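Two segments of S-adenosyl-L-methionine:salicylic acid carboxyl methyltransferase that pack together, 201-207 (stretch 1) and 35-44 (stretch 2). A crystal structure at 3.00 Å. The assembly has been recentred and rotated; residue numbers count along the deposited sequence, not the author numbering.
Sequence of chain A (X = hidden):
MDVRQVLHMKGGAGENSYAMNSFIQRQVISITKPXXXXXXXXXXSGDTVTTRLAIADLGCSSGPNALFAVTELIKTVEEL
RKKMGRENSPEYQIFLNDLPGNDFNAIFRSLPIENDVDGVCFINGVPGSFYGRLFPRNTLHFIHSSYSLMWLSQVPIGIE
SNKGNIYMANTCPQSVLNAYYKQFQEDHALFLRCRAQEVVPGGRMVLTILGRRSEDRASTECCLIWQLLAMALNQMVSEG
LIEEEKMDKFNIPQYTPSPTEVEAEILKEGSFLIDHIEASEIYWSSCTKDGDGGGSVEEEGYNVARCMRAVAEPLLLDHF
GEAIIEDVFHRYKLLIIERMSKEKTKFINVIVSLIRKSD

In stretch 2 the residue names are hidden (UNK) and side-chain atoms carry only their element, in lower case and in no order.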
ATOM      1  N   PRO A 201     -16.177 -19.629  -8.205  1.00 64.29           N
ATOM      2  CA  PRO A 201     -17.464 -19.998  -8.816  1.00 65.40           C
ATOM      3  C   PRO A 201     -18.774 -19.510  -8.159  1.00 70.63           C
ATOM      4  O   PRO A 201     -19.769 -19.280  -8.851  1.00 66.07           O
ATOM      5  CB  PRO A 201     -17.362 -21.511  -8.915  1.00 62.93           C
ATOM      6  CG  PRO A 201     -16.484 -21.857  -7.757  1.00 61.87           C
ATOM      7  CD  PRO A 201     -15.404 -20.840  -7.898  1.00 61.49           C
ATOM      8  N   GLY A 202     -18.806 -19.363  -6.840  1.00 68.56           N
ATOM      9  CA  GLY A 202     -20.020 -18.841  -6.237  1.00 72.15           C
ATOM     10  C   GLY A 202     -19.987 -17.304  -6.166  1.00 78.98           C
ATOM     11  O   GLY A 202     -21.033 -16.643  -6.123  1.00 76.78           O
ATOM     12  N   GLY A 203     -18.767 -16.751  -6.183  1.00 76.55           N
ATOM     13  CA  GLY A 203     -18.498 -15.313  -6.066  1.00 60.56           C
ATOM     14  C   GLY A 203     -19.350 -14.281  -6.755  1.00 48.40           C
ATOM     15  O   GLY A 203     -19.889 -14.556  -7.809  1.00 35.71           O
ATOM     16  N   ARG A 204     -19.453 -13.086  -6.164  1.00 51.57           N
ATOM     17  CA  ARG A 204     -20.274 -11.995  -6.733  1.00 54.20           C
ATOM     18  C   ARG A 204     -19.446 -10.738  -7.064  1.00 52.18           C
ATOM     19  O   ARG A 204     -18.394 -10.510  -6.460  1.00 51.92           O
ATOM     20  CB  ARG A 204     -21.384 -11.594  -5.752  1.00 57.37           C
ATOM     21  CG  ARG A 204     -22.206 -12.745  -5.183  1.00 65.57           C
ATOM     22  CD  ARG A 204     -23.347 -13.166  -6.107  1.00 67.11           C
ATOM     23  NE  ARG A 204     -24.332 -12.103  -6.293  1.00 69.87           N
ATOM     24  CZ  ARG A 204     -25.605 -12.311  -6.623  1.00 71.86           C
ATOM     25  NH1 ARG A 204     -26.065 -13.548  -6.802  1.00 59.84           N
ATOM     26  NH2 ARG A 204     -26.418 -11.275  -6.784  1.00 78.16           N
ATOM     27  N   MET A 205     -19.924  -9.934  -8.019  1.00 40.51           N
ATOM     28  CA  MET A 205     -19.255  -8.704  -8.420  1.00 39.52           C
ATOM     29  C   MET A 205     -20.300  -7.648  -8.620  1.00 42.78           C
ATOM     30  O   MET A 205     -21.161  -7.836  -9.453  1.00 54.71           O
ATOM     31  CB  MET A 205     -18.551  -8.835  -9.762  1.00 47.06           C
ATOM     32  CG  MET A 205     -17.196  -9.489  -9.765  1.00 55.72           C
ATOM     33  SD  MET A 205     -16.164  -8.877 -11.143  1.00 62.09           S
ATOM     34  CE  MET A 205     -17.139  -9.241 -12.555  1.00 59.65           C
ATOM     35  N   VAL A 206     -20.231  -6.540  -7.889  1.00 45.58           N
ATOM     36  CA  VAL A 206     -21.191  -5.458  -8.072  1.00 43.95           C
ATOM     37  C   VAL A 206     -20.439  -4.228  -8.631  1.00 56.54           C
ATOM     38  O   VAL A 206     -19.815  -3.449  -7.898  1.00 69.12           O
ATOM     39  CB  VAL A 206     -21.890  -5.113  -6.744  1.00 45.25           C
ATOM     40  CG1 VAL A 206     -22.963  -4.058  -6.988  1.00 31.21           C
ATOM     41  CG2 VAL A 206     -22.468  -6.388  -6.103  1.00 30.65           C
ATOM     42  N   LEU A 207     -20.510  -4.073  -9.948  1.00 54.52           N
ATOM     43  CA  LEU A 207     -19.842  -3.002 -10.665  1.00 49.60           C
ATOM     44  C   LEU A 207     -20.790  -1.840 -10.967  1.00 51.76           C
ATOM     45  O   LEU A 207     -21.897  -2.055 -11.433  1.00 63.50           O
ATOM     46  CB  LEU A 207     -19.258  -3.589 -11.950  1.00 38.80           C
ATOM     47  CG  LEU A 207     -18.422  -4.852 -11.678  1.00 43.42           C
ATOM     48  CD1 LEU A 207     -17.740  -5.340 -12.953  1.00 42.56           C
ATOM     49  CD2 LEU A 207     -17.375  -4.545 -10.625  1.00 52.45           C
ATOM     50  N   UNK A  35     -28.568  -3.399  -3.956  1.00 59.07           N
ATOM     51  CA  UNK A  35     -28.091  -4.346  -4.970  1.00 55.34           C
ATOM     52  C   UNK A  35     -26.958  -5.198  -4.395  1.00 56.89           C
ATOM     53  O   UNK A  35     -26.810  -6.390  -4.727  1.00 55.18           O
ATOM     54  c   UNK A  35     -27.339  -4.647  -7.384  1.00 50.87           C
ATOM     55  c   UNK A  35     -28.622  -2.585  -6.761  1.00 43.28           C
ATOM     56  c   UNK A  35     -27.591  -3.614  -6.272  1.00 57.27           C
ATOM     57  c   UNK A  35     -28.830  -1.381  -5.814  1.00 49.48           C
ATOM     58  N   UNK A  36     -26.171  -4.574  -3.517  1.00 57.51           N
ATOM     59  CA  UNK A  36     -25.047  -5.233  -2.851  1.00 59.73           C
ATOM     60  C   UNK A  36     -25.492  -6.089  -1.651  1.00 63.08           C
ATOM     61  O   UNK A  36     -24.804  -7.037  -1.255  1.00 64.99           O
ATOM     62  o   UNK A  36     -24.059  -3.085  -3.259  1.00 51.91           O
ATOM     63  c   UNK A  36     -22.648  -4.803  -2.389  1.00 52.37           C
ATOM     64  c   UNK A  36     -24.037  -4.206  -2.373  1.00 50.22           C
ATOM     65  N   UNK A  37     -26.639  -5.745  -1.075  1.00 61.30           N
ATOM     66  CA  UNK A  37     -27.192  -6.498   0.035  1.00 61.74           C
ATOM     67  C   UNK A  37     -27.643  -7.871  -0.480  1.00 61.59           C
ATOM     68  O   UNK A  37     -27.347  -8.936   0.117  1.00 50.16           O
ATOM     69  o   UNK A  37     -25.560  -4.014   1.691  1.00119.50           O
ATOM     70  o   UNK A  37     -26.534  -5.623   2.837  1.00104.84           O
ATOM     71  c   UNK A  37     -28.361  -5.712   0.620  1.00 71.68           C
ATOM     72  c   UNK A  37     -26.566  -4.706   1.985  1.00104.26           C
ATOM     73  c   UNK A  37     -27.882  -4.451   1.263  1.00 85.32           C
ATOM     74  N   UNK A  38     -28.355  -7.823  -1.602  1.00 44.24           N
ATOM     75  CA  UNK A  38     -28.826  -9.021  -2.242  1.00 49.96           C
ATOM     76  C   UNK A  38     -27.596  -9.852  -2.534  1.00 58.32           C
ATOM     77  O   UNK A  38     -27.514 -11.049  -2.217  1.00 60.18           O
ATOM     78  c   UNK A  38     -29.503  -8.662  -3.529  1.00 68.54           C
ATOM     79  N   UNK A  39     -26.635  -9.181  -3.159  1.00 57.11           N
ATOM     80  CA  UNK A  39     -25.376  -9.784  -3.536  1.00 45.41           C
ATOM     81  C   UNK A  39     -24.677 -10.559  -2.413  1.00 41.50           C
ATOM     82  O   UNK A  39     -24.331 -11.708  -2.614  1.00 32.76           O
ATOM     83  c   UNK A  39     -24.470  -8.710  -4.066  1.00 53.57           C
ATOM     84  N   UNK A  40     -24.465  -9.959  -1.239  1.00 41.23           N
ATOM     85  CA  UNK A  40     -23.755 -10.692  -0.213  1.00 44.48           C
ATOM     86  C   UNK A  40     -24.622 -11.589   0.586  1.00 49.39           C
ATOM     87  O   UNK A  40     -24.134 -12.510   1.249  1.00 38.34           O
ATOM     88  c   UNK A  40     -22.996  -9.818   0.759  1.00 52.23           C
ATOM     89  c   UNK A  40     -20.846  -8.476   0.633  1.00 62.28           C
ATOM     90  c   UNK A  40     -21.942 -10.681   1.474  1.00 55.89           C
ATOM     91  c   UNK A  40     -22.212  -8.754   0.010  1.00 60.49           C
ATOM     92  N   UNK A  41     -25.917 -11.330   0.555  1.00 56.89           N
ATOM     93  CA  UNK A  41     -26.813 -12.225   1.278  1.00 64.77           C
ATOM     94  C   UNK A  41     -26.779 -13.541   0.486  1.00 54.61           C
ATOM     95  O   UNK A  41     -26.469 -14.613   1.009  1.00 40.85           O
ATOM     96  o   UNK A  41     -28.181 -10.345   1.824  1.00 75.23           O
ATOM     97  c   UNK A  41     -29.119 -12.581   2.118  1.00 69.52           C
ATOM     98  c   UNK A  41     -28.215 -11.677   1.290  1.00 71.66           C
ATOM     99  N   UNK A  42     -27.082 -13.418  -0.796  1.00 50.59           N
ATOM    100  CA  UNK A  42     -27.054 -14.527  -1.713  1.00 53.51           C
ATOM    101  C   UNK A  42     -25.758 -15.343  -1.545  1.00 54.25           C
ATOM    102  O   UNK A  42     -25.799 -16.564  -1.418  1.00 62.76           O
ATOM    103  c   UNK A  42     -27.156 -13.984  -3.127  1.00 53.28           C
ATOM    104  N   UNK A  43     -24.616 -14.662  -1.538  1.00 50.89           N
ATOM    105  CA  UNK A  43     -23.303 -15.299  -1.406  1.00 54.40           C
ATOM    106  C   UNK A  43     -23.006 -15.900  -0.020  1.00 56.14           C
ATOM    107  O   UNK A  43     -22.341 -16.937   0.103  1.00 47.34           O
ATOM    108  c   UNK A  43     -22.227 -14.270  -1.796  1.00 54.99           C
ATOM    109  c   UNK A  43     -20.103 -13.918  -0.587  1.00 54.76           C
ATOM    110  c   UNK A  43     -20.724 -14.583  -1.795  1.00 63.75           C
ATOM    111  c   UNK A  43     -20.447 -16.102  -1.838  1.00 55.98           C
ATOM    112  N   UNK A  44     -23.493 -15.245   1.028  1.00 62.38           N
ATOM    113  CA  UNK A  44     -23.286 -15.753   2.373  1.00 61.72           C
ATOM    114  C   UNK A  44     -24.213 -16.944   2.607  1.00 65.43           C
ATOM    115  O   UNK A  44     -23.791 -17.955   3.187  1.00 67.86           O
ATOM    116  c   UNK A  44     -21.986 -15.681   7.267  1.00 51.98           C
ATOM    117  c   UNK A  44     -21.253 -15.995   6.131  1.00 55.54           C
ATOM    118  c   UNK A  44     -23.565 -14.669   3.402  1.00 59.56           C
ATOM    119  c   UNK A  44     -23.014 -15.024   4.759  1.00 58.17           C
ATOM    120  c   UNK A  44     -21.773 -15.663   4.882  1.00 56.67           C
ATOM    121  o   UNK A  44     -21.515 -16.028   8.506  1.00 31.37           O
ATOM    122  c   UNK A  44     -23.218 -15.043   7.167  1.00 46.13           C
ATOM    123  c   UNK A  44     -23.722 -14.722   5.921  1.00 55.73           C
TER

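Stretch 2 is a helix that runs nearly antiparallel to the strand 204-207 of stretch 1, at 174° with the axes 8.8 Å apart at closest approach.

Position 35 has four side-chain carbons, forked at the first, with one arm two carbons long. The single-carbon arm lies 4.4 Å from CG1 of Val206. That branching is isoleucine, so the atom facing Val206 is CG2 of Ile35. The end of the side chain leads away from the strand.

Position 36 has one carbon carrying one oxygen and one carbon. The oxygen is 4.0 Å from CG1 of Val206. This is threonine. OG1 of Thr36 is hydrogen-bonded elsewhere in the structure, so its place beside a methyl group leaves no polar atom unsatisfied.

Position 37 has three carbons in a row, the third carrying two oxygens. It is out of reach of stretch 1. The carboxylate after two further carbons marks glutamate, and Glu37 is partly exposed.

Position 38 has one carbon, pointing sideways. Its nearest approach to stretch 1 is 5.2 Å, from its CB to NH2 of Arg204, too far to be a contact. A lone CB means alanine, Ala38.

Position 39 also has a single carbon, and here it counts. It is 3.7 Å from CG2 of Val206 and 4.1 Å from NE of Arg204. The residue is alanine. The backbone takes part too: O of Ala39 is 3.5 Å from CG of Arg204, while it accepts a backbone hydrogen bond from N of residue 43 at 3.2 Å.

Position 40 has four carbons, forked at the first, with one arm two carbons long. Its CB points away from the strand, and it makes no contact. It is isoleucine, Ile40.

Position 41 has one carbon carrying one oxygen and one carbon, out of reach of stretch 1. It is threonine. OG1 of Thr41 donates to O of Glu37 at 2.4 Å, a very short hydrogen bond one turn back in the helix.

Position 42 has one carbon, pointing toward stretch 1. It lies 3.9 Å from NH1 of Arg204, over one face of the guanidinium. It is alanine, Ala42.

Position 43 has four carbons, forked at the second. Its first carbon is 3.7 Å from CG of Arg204. The fork identifies leucine. CD2 of Leu43 also approaches O of Gly202, at 4.4 Å.

Position 44 has one carbon, then a six-carbon ring bearing one oxygen. It is out of reach of stretch 1. It is tyrosine, Tyr44.

The contact works by packing, burying 336 Å² with no hydrogen bond across it. Arg204 and Val206 point toward the helix, while Met205 between them points away, as strand alternation requires. Val206 meets Ile35, Thr36 and Ala39. Arg204 lies along Ala39, Ala42 and Leu43, and its NH2 is hydrogen-bonded elsewhere in the structure. The small Ala39 touches both strand side chains, and its CA is 6.4 Å from CA of Arg204.

Stretch 2, residues 35-44: ITEAAITALY
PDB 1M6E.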